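PDB 4R36: putative acyl-[acyl-carrier-protein]--UDP-N-acetylglucosamine O-acyltransferase from Bacteroides fragilis, which probably transfers an acyl chain from acyl carrier protein to UDP-N-acetylglucosamine, the reaction that opens lipid A synthesis in this enzyme family. Local coordinates for residues 44-49 with 56-61; 85-90 with 111-116; 150-155 with 168-173; 176-181 with 188-193. One frame throughout, in Å; residues are numbered along the deposited sequence.

How the contacts relate
The four contacts follow one another along the chain; none nests in or crosses another. They lie along a left-handed beta helix built of three walls of mainly parallel strands. Contact 1 joins strands from two walls across six residues in the early coils. Contact 2, its centre about 19 Å from that of contact 1, closes a loop of 20 residues by setting 85-90 against 111-116. Contact 3 spans twelve residues, closes a full coil and pairs neighbouring strands of one wall, 153-154 and 171-172. Contact 4 joins two walls across six residues, beside the C-terminal helices. Contacts 3 and 4 touch: Leu171 N and O probably hydrogen-bond to Cys188 O and Phe190 N, and Met172 packs on Val178.

Contact 1 (44-49 with 56-61); sequences VYIDRN and NKIMAN
Val44 and Ile58 meet inside an early coil of the left-handed beta helix, and their side chains cross at about a right angle. The Ile58 CG2 methyl lies 3.8 Å from Val44 CG1 and 3.9 Å from Val44 CG2, so it sits against both branches of the valine. Val44 turns CG1 opposite its own backbone N (chi1 170°), which leaves CG2 on the side of that N. From there CG2 reaches the backbone of 56-61 and lies 3.1 Å from Met59 O, a tight approach of a methyl to a carbonyl oxygen.

Ile46 and Ile58 share one conformation. In each, CG1 lies opposite the carbonyl carbon (chi1 -52°) and the chain runs on extended to CD1. The two CD1 methyls come within 4.5 Å of each other, a looser touch than that of the valine. Ile52, on strand 51-52 of the third wall, packs on both isoleucines, so all three walls of the helix contribute to this part of the core. On the other side of 56-61, Met59 packs on Leu65 of the second subunit.

No hydrogen bond links the two segments. The backbone of 44-46 bonds instead to adjacent coils, Val44 to Tyr27 and Tyr45 to Ala62 and Ile64. Cohesion between the segments therefore rests on buried methyl groups and their shape.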
loop_
_atom_site.group_PDB
_atom_site.type_symbol
_atom_site.label_atom_id
_atom_site.label_comp_id
_atom_site.label_asym_id
_atom_site.label_seq_id
_atom_site.Cartn_x
_atom_site.Cartn_y
_atom_site.Cartn_z
ATOM N N VAL A 44 -4.545 -23.132 -4.466
ATOM C CA VAL A 44 -5.666 -22.535 -3.801
ATOM C C VAL A 44 -5.953 -23.334 -2.550
ATOM O O VAL A 44 -5.936 -24.597 -2.555
ATOM C CB VAL A 44 -6.898 -22.495 -4.732
ATOM C CG1 VAL A 44 -8.144 -22.083 -3.974
ATOM C CG2 VAL A 44 -6.656 -21.596 -5.894
ATOM N N TYR A 45 -6.234 -22.618 -1.470
ATOM C CA TYR A 45 -6.557 -23.201 -0.187
ATOM C C TYR A 45 -7.949 -22.813 0.195
ATOM O O TYR A 45 -8.262 -21.621 0.287
ATOM C CB TYR A 45 -5.589 -22.741 0.874
ATOM C CG TYR A 45 -5.987 -23.171 2.266
ATOM C CD1 TYR A 45 -6.831 -22.390 3.068
ATOM C CD2 TYR A 45 -5.535 -24.362 2.779
ATOM C CE1 TYR A 45 -7.185 -22.794 4.358
ATOM C CE2 TYR A 45 -5.902 -24.789 4.043
ATOM C CZ TYR A 45 -6.740 -24.031 4.823
ATOM O OH TYR A 45 -7.027 -24.467 6.098
ATOM N N ILE A 46 -8.829 -23.795 0.306
ATOM C CA ILE A 46 -10.251 -23.613 0.668
ATOM C C ILE A 46 -10.542 -24.422 1.910
ATOM O O ILE A 46 -10.370 -25.664 1.924
ATOM C CB ILE A 46 -11.192 -24.017 -0.446
ATOM C CG1 ILE A 46 -10.830 -23.338 -1.768
ATOM C CG2 ILE A 46 -12.610 -23.701 -0.054
ATOM C CD1 ILE A 46 -11.752 -23.548 -2.904
ATOM N N ASP A 47 -10.995 -23.718 2.943
ATOM C CA ASP A 47 -11.308 -24.230 4.267
ATOM C C ASP A 47 -12.708 -24.831 4.334
ATOM O O ASP A 47 -13.537 -24.726 3.427
ATOM C CB ASP A 47 -11.311 -23.022 5.192
ATOM C CG ASP A 47 -10.513 -23.160 6.446
ATOM O OD1 ASP A 47 -10.322 -24.269 6.979
ATOM O OD2 ASP A 47 -10.209 -22.033 6.967
ATOM N N ARG A 48 -12.983 -25.423 5.480
ATOM C CA ARG A 48 -14.327 -25.765 5.866
ATOM C C ARG A 48 -15.137 -24.508 6.210
ATOM O O ARG A 48 -14.560 -23.409 6.351
ATOM C CB ARG A 48 -14.246 -26.738 7.043
ATOM C CG ARG A 48 -13.874 -26.080 8.343
ATOM C CD ARG A 48 -13.607 -27.060 9.460
ATOM N NE ARG A 48 -12.952 -26.319 10.526
ATOM C CZ ARG A 48 -13.497 -26.033 11.700
ATOM N NH1 ARG A 48 -14.739 -26.406 11.999
ATOM N NH2 ARG A 48 -12.801 -25.368 12.578
ATOM N N ASN A 49 -16.465 -24.655 6.307
ATOM C CA ASN A 49 -17.392 -23.530 6.555
ATOM C C ASN A 49 -17.160 -22.447 5.494
ATOM O O ASN A 49 -17.049 -21.230 5.797
ATOM C CB ASN A 49 -17.196 -22.972 7.948
ATOM C CG ASN A 49 -18.220 -21.911 8.313
ATOM O OD1 ASN A 49 -19.318 -21.905 7.823
ATOM N ND2 ASN A 49 -17.797 -20.945 9.084
ATOM N N ASN A 56 -17.502 -19.492 -10.859
ATOM C CA ASN A 56 -16.439 -18.720 -10.215
ATOM C C ASN A 56 -15.128 -19.180 -10.756
ATOM O O ASN A 56 -14.964 -20.338 -11.097
ATOM C CB ASN A 56 -16.470 -18.842 -8.702
ATOM C CG ASN A 56 -17.652 -18.082 -8.099
ATOM O OD1 ASN A 56 -17.724 -16.823 -8.156
ATOM N ND2 ASN A 56 -18.592 -18.823 -7.522
ATOM N N LYS A 57 -14.179 -18.263 -10.829
ATOM C CA LYS A 57 -12.827 -18.585 -11.170
ATOM C C LYS A 57 -11.908 -18.154 -10.039
ATOM O O LYS A 57 -11.874 -16.968 -9.715
ATOM C CB LYS A 57 -12.472 -17.844 -12.471
ATOM C CG LYS A 57 -11.013 -18.038 -12.875
ATOM C CD LYS A 57 -10.750 -17.602 -14.284
ATOM C CE LYS A 57 -9.372 -18.084 -14.670
ATOM N NZ LYS A 57 -8.741 -17.256 -15.731
ATOM N N ILE A 58 -11.196 -19.095 -9.463
ATOM C CA ILE A 58 -10.339 -18.850 -8.333
ATOM C C ILE A 58 -8.961 -19.201 -8.801
ATOM O O ILE A 58 -8.640 -20.372 -9.030
ATOM C CB ILE A 58 -10.743 -19.687 -7.131
ATOM C CG1 ILE A 58 -12.220 -19.471 -6.873
ATOM C CG2 ILE A 58 -9.867 -19.382 -5.945
ATOM C CD1 ILE A 58 -12.738 -20.123 -5.615
ATOM N N MET A 59 -8.104 -18.181 -8.901
ATOM C CA MET A 59 -6.808 -18.343 -9.419
ATOM C C MET A 59 -5.793 -18.813 -8.407
ATOM O O MET A 59 -6.041 -18.870 -7.231
ATOM C CB MET A 59 -6.321 -17.030 -10.131
ATOM C CG MET A 59 -7.323 -16.624 -11.184
ATOM S SD MET A 59 -7.016 -15.078 -12.037
ATOM C CE MET A 59 -5.505 -15.481 -12.886
ATOM N N ALA A 60 -4.619 -19.121 -8.903
ATOM C CA ALA A 60 -3.570 -19.761 -8.103
ATOM C C ALA A 60 -3.174 -19.021 -6.878
ATOM O O ALA A 60 -3.053 -17.790 -6.874
ATOM C CB ALA A 60 -2.353 -20.038 -8.952
ATOM N N ASN A 61 -2.931 -19.775 -5.818
ATOM C CA ASN A 61 -2.446 -19.252 -4.557
ATOM C C ASN A 61 -3.434 -18.307 -3.861
ATOM O O ASN A 61 -3.035 -17.562 -3.041
ATOM C CB ASN A 61 -1.061 -18.590 -4.701
ATOM C CG ASN A 61 0.056 -19.601 -5.138
ATOM O OD1 ASN A 61 0.693 -20.275 -4.304
ATOM N ND2 ASN A 61 0.287 -19.681 -6.443
#

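Contact 2 (85-90 with 111-116); sequences IPQDLK and TINRGT
Pro86 and Arg114 form the middle of this contact. The Pro86 ring lies against the backbone of 114-116, with CG 3.2 Å from Gly115 O. The same CG meets the Thr116 CG2 methyl at 3.4 Å.

Arg114 can be followed outward. From CB, chi1 of 68° tucks CG over its own backbone, flanked by N and C, and brings it to Pro86. CG touches Pro86 CD at 4.1 Å, and Ile85 CA is equally near. The chain stays extended through CD to NE. NE and CZ then pass the CG2 methyl of Ile85, and NH2 comes closest to it, at 3.7 Å. NH1 is hydrogen-bonded to Ser96 OG and Glu94 O, which fixes the tip.

No direct hydrogen bond crosses the contact, but two waters do the bridging. One accepts from Gln87 N and donates to Asn113 OD1, 2.7 Å away. The other donates to Asp88 OD2 and to Thr116 OG1, which is also bonded to Asp139. Asp88 OD1 makes an Asx turn with Lys90 N at 2.8 Å, and Lys90 NZ reaches it from the opposite face of the carboxylate to form a salt bridge. Leu89, Lys90 and His138 belong to the UDP-N-acetylglucosamine site, which holds no such ligand in this chain; Asp88 touches His138.

Segment 85-90 belongs to the long loop between strands 81-82 and 97-100. Strand 111-112 lies between 81-82 and 135-136 in its sheet, and Arg107 of the third subunit hydrogen-bonds to Ile85 O.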
loop_
_atom_site.group_PDB
_atom_site.type_symbol
_atom_site.label_atom_id
_atom_site.label_comp_id
_atom_site.label_asym_id
_atom_site.label_seq_id
_atom_site.Cartn_x
_atom_site.Cartn_y
_atom_site.Cartn_z
ATOM N N ILE A 85 -9.671 -13.840 10.071
ATOM C CA ILE A 85 -10.212 -13.229 11.252
ATOM C C ILE A 85 -9.933 -11.704 11.271
ATOM O O ILE A 85 -8.936 -11.249 10.688
ATOM C CB ILE A 85 -9.739 -13.854 12.556
ATOM C CG1 ILE A 85 -8.213 -13.739 12.712
ATOM C CG2 ILE A 85 -10.221 -15.314 12.610
ATOM C CD1 ILE A 85 -7.738 -14.160 14.056
ATOM N N PRO A 86 -10.811 -10.928 11.918
ATOM C CA PRO A 86 -10.614 -9.518 12.022
ATOM C C PRO A 86 -9.221 -9.126 12.525
ATOM O O PRO A 86 -8.616 -9.800 13.335
ATOM C CB PRO A 86 -11.674 -9.080 13.043
ATOM C CG PRO A 86 -12.776 -10.086 12.929
ATOM C CD PRO A 86 -12.112 -11.361 12.484
ATOM N N GLN A 87 -8.742 -7.991 12.070
ATOM C CA GLN A 87 -7.584 -7.394 12.616
ATOM C C GLN A 87 -7.923 -6.638 13.936
ATOM O O GLN A 87 -7.067 -6.329 14.702
ATOM C CB GLN A 87 -6.901 -6.501 11.564
ATOM C CG GLN A 87 -6.341 -7.276 10.365
ATOM C CD GLN A 87 -5.650 -6.381 9.375
ATOM O OE1 GLN A 87 -6.086 -5.274 9.102
ATOM N NE2 GLN A 87 -4.686 -6.897 8.753
ATOM N N ASP A 88 -9.174 -6.473 14.246
ATOM C CA ASP A 88 -9.653 -5.899 15.532
ATOM C C ASP A 88 -9.270 -6.739 16.761
ATOM O O ASP A 88 -9.724 -7.855 16.910
ATOM C CB ASP A 88 -11.171 -5.829 15.401
ATOM C CG ASP A 88 -11.846 -5.068 16.517
ATOM O OD1 ASP A 88 -11.148 -4.672 17.493
ATOM O OD2 ASP A 88 -13.059 -4.890 16.389
ATOM N N LEU A 89 -8.500 -6.168 17.670
ATOM C CA LEU A 89 -8.155 -6.862 18.885
ATOM C C LEU A 89 -9.341 -7.087 19.808
ATOM O O LEU A 89 -9.219 -7.846 20.745
ATOM C CB LEU A 89 -7.044 -6.149 19.628
ATOM C CG LEU A 89 -5.752 -6.210 18.783
ATOM C CD1 LEU A 89 -4.714 -5.242 19.302
ATOM C CD2 LEU A 89 -5.176 -7.647 18.694
ATOM N N LYS A 90 -10.483 -6.450 19.544
ATOM C CA LYS A 90 -11.704 -6.792 20.279
ATOM C C LYS A 90 -12.315 -8.131 19.875
ATOM O O LYS A 90 -13.188 -8.664 20.575
ATOM C CB LYS A 90 -12.733 -5.685 20.157
ATOM C CG LYS A 90 -12.279 -4.380 20.799
ATOM C CD LYS A 90 -13.388 -3.339 20.823
ATOM C CE LYS A 90 -13.988 -3.041 19.460
ATOM N NZ LYS A 90 -12.964 -2.537 18.482
ATOM N N THR A 111 -7.652 -8.339 0.587
ATOM C CA THR A 111 -8.000 -8.973 1.825
ATOM C C THR A 111 -9.434 -8.554 2.207
ATOM O O THR A 111 -9.760 -7.359 2.251
ATOM C CB THR A 111 -7.003 -8.643 2.974
ATOM O OG1 THR A 111 -6.808 -7.214 3.104
ATOM C CG2 THR A 111 -5.664 -9.310 2.738
ATOM N N ILE A 112 -10.283 -9.551 2.487
ATOM C CA ILE A 112 -11.591 -9.303 3.019
ATOM C C ILE A 112 -11.744 -10.107 4.313
ATOM O O ILE A 112 -11.981 -11.312 4.281
ATOM C CB ILE A 112 -12.709 -9.622 2.008
ATOM C CG1 ILE A 112 -12.458 -8.965 0.650
ATOM C CG2 ILE A 112 -14.078 -9.254 2.550
ATOM C CD1 ILE A 112 -13.423 -9.348 -0.449
ATOM N N ASN A 113 -11.614 -9.435 5.447
ATOM C CA ASN A 113 -11.687 -10.123 6.703
ATOM C C ASN A 113 -13.161 -10.401 7.048
ATOM O O ASN A 113 -14.049 -9.606 6.752
ATOM C CB ASN A 113 -11.058 -9.323 7.861
ATOM C CG ASN A 113 -9.582 -8.919 7.693
ATOM O OD1 ASN A 113 -9.141 -8.030 8.426
ATOM N ND2 ASN A 113 -8.840 -9.533 6.810
ATOM N N ARG A 114 -13.417 -11.502 7.761
ATOM C CA ARG A 114 -14.711 -11.731 8.318
ATOM C C ARG A 114 -15.065 -10.801 9.443
ATOM O O ARG A 114 -14.227 -10.007 9.959
ATOM C CB ARG A 114 -14.887 -13.214 8.727
ATOM C CG ARG A 114 -14.066 -13.771 9.880
ATOM C CD ARG A 114 -14.414 -15.275 9.925
ATOM N NE ARG A 114 -13.722 -16.079 10.934
ATOM C CZ ARG A 114 -14.164 -16.368 12.166
ATOM N NH1 ARG A 114 -15.232 -15.831 12.660
ATOM N NH2 ARG A 114 -13.454 -17.169 12.950
ATOM N N GLY A 115 -16.312 -10.868 9.853
ATOM C CA GLY A 115 -16.871 -9.891 10.813
ATOM C C GLY A 115 -16.505 -10.105 12.303
ATOM O O GLY A 115 -15.819 -11.061 12.660
ATOM N N THR A 116 -16.996 -9.198 13.145
ATOM C CA THR A 116 -16.888 -9.308 14.603
ATOM C C THR A 116 -18.324 -9.309 15.179
ATOM O O THR A 116 -19.293 -9.108 14.451
ATOM C CB THR A 116 -16.159 -8.131 15.237
ATOM O OG1 THR A 116 -16.935 -6.920 15.096
ATOM C CG2 THR A 116 -14.787 -7.964 14.684
HETATM O O HOH W 1 -10.433 -6.370 10.160
HETATM O O HOH W 2 -15.706 -5.152 16.821
#

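Contact 3 (150-155 with 168-173); sequences NSTKMA and ANVLMH
Parallel strands of one wall of the beta helix pair here, with Lys153 opposite Leu171 and Met154 opposite Met172. Lys153 N donates to Val170 O at 2.9 Å, nearly straight (171°). Met172 N returns a bond to Lys153 O at 3.1 Å. Ala155 N then bonds to Met172 O at 3.2 Å, and a water donates to both Lys153 O and Met172 O.

Before the strands, Asn169 N donates to Asn150 O at 2.8 Å. The next donor, Val170 N, finds a side chain: Thr152 OG1, at 3.0 Å. Thr152 holds OG1 beside its own backbone N (chi1 -79°), within reach of the next coil, and the hydroxyl is also bonded to Ser167 O.

This is the stacking of successive coils in a left-handed beta helix, where each strand lies over its equivalent one turn later. Residues on the two faces of the sheet form separate stacks. Met154 CG meets Met172 SD at 4.1 Å on the inner side, where Ile160 packs on both.

On the other face Lys153 and Leu171 lie side by side, with Lys153 CG 3.7 Å from Leu171 CD2. The bend at chi2 (-67°) parts the rest of Lys153 from Leu171 and carries NZ to Ser151. NZ bonds to Ser151 OG at 3.1 Å and to Gly133 O, and forms a salt bridge with Glu132 of the third subunit.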
loop_
_atom_site.group_PDB
_atom_site.type_symbol
_atom_site.label_atom_id
_atom_site.label_comp_id
_atom_site.label_asym_id
_atom_site.label_seq_id
_atom_site.Cartn_x
_atom_site.Cartn_y
_atom_site.Cartn_z
ATOM N N ASN A 150 -6.139 0.559 -6.214
ATOM C CA ASN A 150 -5.040 -0.148 -5.641
ATOM C C ASN A 150 -4.748 0.252 -4.198
ATOM O O ASN A 150 -4.520 1.468 -3.916
ATOM C CB ASN A 150 -3.789 0.054 -6.460
ATOM C CG ASN A 150 -4.000 -0.289 -7.955
ATOM O OD1 ASN A 150 -4.372 -1.371 -8.273
ATOM N ND2 ASN A 150 -3.629 0.630 -8.866
ATOM N N SER A 151 -4.773 -0.782 -3.315
ATOM C CA SER A 151 -4.319 -0.696 -1.949
ATOM C C SER A 151 -5.137 0.316 -1.146
ATOM O O SER A 151 -4.692 0.787 -0.106
ATOM C CB SER A 151 -2.775 -0.457 -1.880
ATOM O OG SER A 151 -2.306 -0.909 -0.646
ATOM N N THR A 152 -6.365 0.596 -1.566
ATOM C CA THR A 152 -7.236 1.378 -0.689
ATOM C C THR A 152 -7.627 0.566 0.526
ATOM O O THR A 152 -7.836 -0.648 0.415
ATOM C CB THR A 152 -8.395 1.943 -1.488
ATOM O OG1 THR A 152 -7.885 3.076 -2.187
ATOM C CG2 THR A 152 -9.572 2.330 -0.629
ATOM N N LYS A 153 -7.684 1.227 1.677
ATOM C CA LYS A 153 -7.963 0.585 2.975
ATOM C C LYS A 153 -9.300 1.070 3.544
ATOM O O LYS A 153 -9.541 2.321 3.779
ATOM C CB LYS A 153 -6.829 0.826 3.978
ATOM C CG LYS A 153 -5.409 0.726 3.373
ATOM C CD LYS A 153 -5.197 -0.730 2.965
ATOM C CE LYS A 153 -3.741 -0.969 2.518
ATOM N NZ LYS A 153 -3.584 -2.253 1.834
ATOM N N MET A 154 -10.232 0.134 3.642
ATOM C CA MET A 154 -11.536 0.402 4.246
ATOM C C MET A 154 -11.593 -0.185 5.632
ATOM O O MET A 154 -11.488 -1.413 5.804
ATOM C CB MET A 154 -12.614 -0.145 3.344
ATOM C CG MET A 154 -12.784 0.799 2.101
ATOM S SD MET A 154 -13.612 -0.056 0.819
ATOM C CE MET A 154 -12.272 -1.130 0.215
ATOM N N ALA A 155 -11.662 0.694 6.628
ATOM C CA ALA A 155 -11.561 0.317 8.018
ATOM C C ALA A 155 -12.906 -0.306 8.505
ATOM O O ALA A 155 -13.856 -0.534 7.739
ATOM C CB ALA A 155 -11.146 1.526 8.864
ATOM N N ALA A 168 -6.678 5.015 -5.795
ATOM C CA ALA A 168 -5.685 4.249 -5.102
ATOM C C ALA A 168 -5.216 4.907 -3.850
ATOM O O ALA A 168 -5.234 6.165 -3.719
ATOM C CB ALA A 168 -4.494 4.033 -6.034
ATOM N N ASN A 169 -4.745 4.076 -2.931
ATOM C CA ASN A 169 -4.189 4.529 -1.658
ATOM C C ASN A 169 -5.060 5.464 -0.859
ATOM O O ASN A 169 -4.562 6.329 -0.160
ATOM C CB ASN A 169 -2.823 5.200 -1.891
ATOM C CG ASN A 169 -1.710 4.164 -2.047
ATOM O OD1 ASN A 169 -1.980 2.978 -2.051
ATOM N ND2 ASN A 169 -0.507 4.605 -2.200
ATOM N N VAL A 170 -6.355 5.248 -0.899
ATOM C CA VAL A 170 -7.293 6.029 -0.107
ATOM C C VAL A 170 -7.452 5.414 1.280
ATOM O O VAL A 170 -7.466 4.120 1.431
ATOM C CB VAL A 170 -8.656 6.175 -0.816
ATOM C CG1 VAL A 170 -9.736 6.690 0.126
ATOM C CG2 VAL A 170 -8.494 7.126 -2.011
ATOM N N LEU A 171 -7.545 6.260 2.282
ATOM C CA LEU A 171 -7.747 5.778 3.693
ATOM C C LEU A 171 -9.055 6.273 4.190
ATOM O O LEU A 171 -9.308 7.496 4.239
ATOM C CB LEU A 171 -6.659 6.272 4.636
ATOM C CG LEU A 171 -5.239 5.845 4.279
ATOM C CD1 LEU A 171 -4.239 6.456 5.262
ATOM C CD2 LEU A 171 -5.227 4.289 4.351
ATOM N N MET A 172 -9.923 5.301 4.474
ATOM C CA MET A 172 -11.307 5.523 4.861
ATOM C C MET A 172 -11.371 5.082 6.301
ATOM O O MET A 172 -11.217 3.890 6.591
ATOM C CB MET A 172 -12.222 4.628 4.006
ATOM C CG MET A 172 -13.621 4.668 4.480
ATOM S SD MET A 172 -14.818 4.128 3.287
ATOM C CE MET A 172 -16.315 4.751 4.049
ATOM N N HIS A 173 -11.527 6.040 7.184
ATOM C CA HIS A 173 -11.613 5.790 8.577
ATOM C C HIS A 173 -12.839 4.948 9.030
ATOM O O HIS A 173 -13.900 4.994 8.408
ATOM C CB HIS A 173 -11.717 7.141 9.234
ATOM C CG HIS A 173 -11.310 7.152 10.652
ATOM N ND1 HIS A 173 -12.206 7.109 11.689
ATOM C CD2 HIS A 173 -10.080 7.252 11.215
ATOM C CE1 HIS A 173 -11.559 7.140 12.842
ATOM N NE2 HIS A 173 -10.270 7.232 12.579
HETATM O O HOH W 3 -8.488 3.129 6.517
#

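Contact 4 (176-181 with 188-193); sequences CRVGGY and CRFSKD
The Phe190 ring meets Val178 and Cys176 obliquely, and Lys192 O lies in the ring plane at its edge. Phe190 CZ is 3.6 Å from Val178 CG2, and the two side chains cross at about a right angle. Phe190 CE2 lies 4.1 Å from Cys176 CB. Phe190 CB is directed toward 176-181, and chi1 of 58° swings the ring across to Val178.

This is a late coil of the left-handed beta helix. Strands 177-178 and 189-190 are the last in their respective walls within this chain, and Phe190 joins those walls across the core. Met172, on the strand stacked next to 189-190, packs on both Val178 and Phe190.

The second flat group is the Asp193 carboxylate. Its OD1 accepts from Arg177 N at 2.9 Å. The donor approaches from above the carboxylate plane, 36° out of it, and the bond is bent (139°). OD2 is gripped by Ser269 OG and Arg271 N. OD1 thus holds Asp193 to strand 177-178, while OD2 ties it to the C-terminal region. Phe265 of helix 257-267 touches both Arg177 and Asp193. The Arg177 guanidinium forms a salt bridge with Asp161.

Cys176 SG packs on the backbone of 188-193, 3.4 Å from Ser191 C. Close by, Asp193 CA makes a CA-H...O contact of 3.3 Å with Arg177 O.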
loop_
_atom_site.group_PDB
_atom_site.type_symbol
_atom_site.label_atom_id
_atom_site.label_comp_id
_atom_site.label_asym_id
_atom_site.label_seq_id
_atom_site.Cartn_x
_atom_site.Cartn_y
_atom_site.Cartn_z
ATOM N N CYS A 176 -17.095 5.339 8.660
ATOM C CA CYS A 176 -17.474 6.327 7.627
ATOM C C CYS A 176 -18.345 5.741 6.542
ATOM O O CYS A 176 -18.392 4.514 6.333
ATOM C CB CYS A 176 -16.225 6.957 7.014
ATOM S SG CYS A 176 -15.459 8.025 8.288
ATOM N N ARG A 177 -19.031 6.619 5.824
ATOM C CA ARG A 177 -19.876 6.237 4.734
ATOM C C ARG A 177 -19.597 7.104 3.512
ATOM O O ARG A 177 -19.383 8.327 3.627
ATOM C CB ARG A 177 -21.374 6.399 5.144
ATOM C CG ARG A 177 -22.274 5.968 4.029
ATOM C CD ARG A 177 -23.721 5.884 4.497
ATOM N NE ARG A 177 -24.655 5.600 3.431
ATOM C CZ ARG A 177 -25.950 5.828 3.492
ATOM N NH1 ARG A 177 -26.522 6.304 4.642
ATOM N NH2 ARG A 177 -26.676 5.576 2.399
ATOM N N VAL A 178 -19.545 6.449 2.345
ATOM C CA VAL A 178 -19.380 7.072 1.041
ATOM C C VAL A 178 -20.657 6.881 0.210
ATOM O O VAL A 178 -21.138 5.751 -0.030
ATOM C CB VAL A 178 -18.178 6.452 0.271
ATOM C CG1 VAL A 178 -18.042 6.989 -1.137
ATOM C CG2 VAL A 178 -16.885 6.656 1.059
ATOM N N GLY A 179 -21.186 7.992 -0.290
ATOM C CA GLY A 179 -22.420 8.006 -1.085
ATOM C C GLY A 179 -22.170 7.571 -2.486
ATOM O O GLY A 179 -21.014 7.460 -2.963
ATOM N N GLY A 180 -23.273 7.234 -3.166
ATOM C CA GLY A 180 -23.163 6.835 -4.549
ATOM C C GLY A 180 -22.578 7.848 -5.466
ATOM O O GLY A 180 -22.744 9.057 -5.239
ATOM N N TYR A 181 -21.920 7.372 -6.517
ATOM C CA TYR A 181 -21.415 8.195 -7.643
ATOM C C TYR A 181 -20.310 9.231 -7.271
ATOM O O TYR A 181 -20.051 10.164 -7.978
ATOM C CB TYR A 181 -22.573 8.898 -8.353
ATOM C CG TYR A 181 -23.494 7.944 -9.007
ATOM C CD1 TYR A 181 -23.164 7.387 -10.247
ATOM C CD2 TYR A 181 -24.663 7.580 -8.411
ATOM C CE1 TYR A 181 -24.028 6.497 -10.845
ATOM C CE2 TYR A 181 -25.518 6.650 -9.018
ATOM C CZ TYR A 181 -25.185 6.140 -10.242
ATOM O OH TYR A 181 -25.949 5.202 -10.941
ATOM N N CYS A 188 -6.124 10.340 -0.993
ATOM C CA CYS A 188 -6.893 11.061 0.025
ATOM C C CYS A 188 -7.239 10.243 1.232
ATOM O O CYS A 188 -7.318 8.996 1.171
ATOM C CB CYS A 188 -8.166 11.680 -0.601
ATOM S SG CYS A 188 -7.715 12.918 -1.858
ATOM N N ARG A 189 -7.476 10.928 2.346
ATOM C CA ARG A 189 -7.883 10.283 3.551
ATOM C C ARG A 189 -9.002 11.068 4.166
ATOM O O ARG A 189 -9.029 12.304 4.064
ATOM C CB ARG A 189 -6.726 10.163 4.544
ATOM C CG ARG A 189 -6.057 11.507 4.822
ATOM C CD ARG A 189 -4.779 11.361 5.687
ATOM N NE ARG A 189 -4.074 12.633 5.798
ATOM C CZ ARG A 189 -2.880 12.812 6.315
ATOM N NH1 ARG A 189 -2.193 11.792 6.805
ATOM N NH2 ARG A 189 -2.404 14.044 6.419
ATOM N N PHE A 190 -9.887 10.378 4.902
ATOM C CA PHE A 190 -11.021 11.084 5.444
ATOM C C PHE A 190 -11.603 10.373 6.637
ATOM O O PHE A 190 -11.500 9.113 6.722
ATOM C CB PHE A 190 -12.121 11.285 4.401
ATOM C CG PHE A 190 -12.643 10.018 3.789
ATOM C CD1 PHE A 190 -11.990 9.401 2.745
ATOM C CD2 PHE A 190 -13.882 9.521 4.163
ATOM C CE1 PHE A 190 -12.514 8.206 2.149
ATOM C CE2 PHE A 190 -14.445 8.379 3.571
ATOM C CZ PHE A 190 -13.748 7.697 2.547
ATOM N N SER A 191 -12.190 11.150 7.544
ATOM C CA SER A 191 -12.862 10.556 8.711
ATOM C C SER A 191 -14.270 11.137 8.948
ATOM O O SER A 191 -14.837 11.046 10.061
ATOM C CB SER A 191 -11.990 10.750 9.924
ATOM O OG SER A 191 -11.810 12.149 10.046
ATOM N N LYS A 192 -14.858 11.667 7.881
ATOM C CA LYS A 192 -16.249 12.088 7.839
ATOM C C LYS A 192 -16.904 11.434 6.666
ATOM O O LYS A 192 -16.210 10.812 5.872
ATOM C CB LYS A 192 -16.282 13.604 7.761
ATOM C CG LYS A 192 -15.711 14.195 9.063
ATOM C CD LYS A 192 -16.486 15.358 9.603
ATOM C CE LYS A 192 -15.855 16.057 10.802
ATOM N NZ LYS A 192 -15.262 15.089 11.743
ATOM N N ASP A 193 -18.215 11.584 6.534
ATOM C CA ASP A 193 -18.923 10.998 5.442
ATOM C C ASP A 193 -18.745 11.827 4.137
ATOM O O ASP A 193 -18.593 13.088 4.143
ATOM C CB ASP A 193 -20.401 10.861 5.806
ATOM C CG ASP A 193 -20.649 9.932 6.990
ATOM O OD1 ASP A 193 -19.894 8.979 7.250
ATOM O OD2 ASP A 193 -21.617 10.204 7.756
#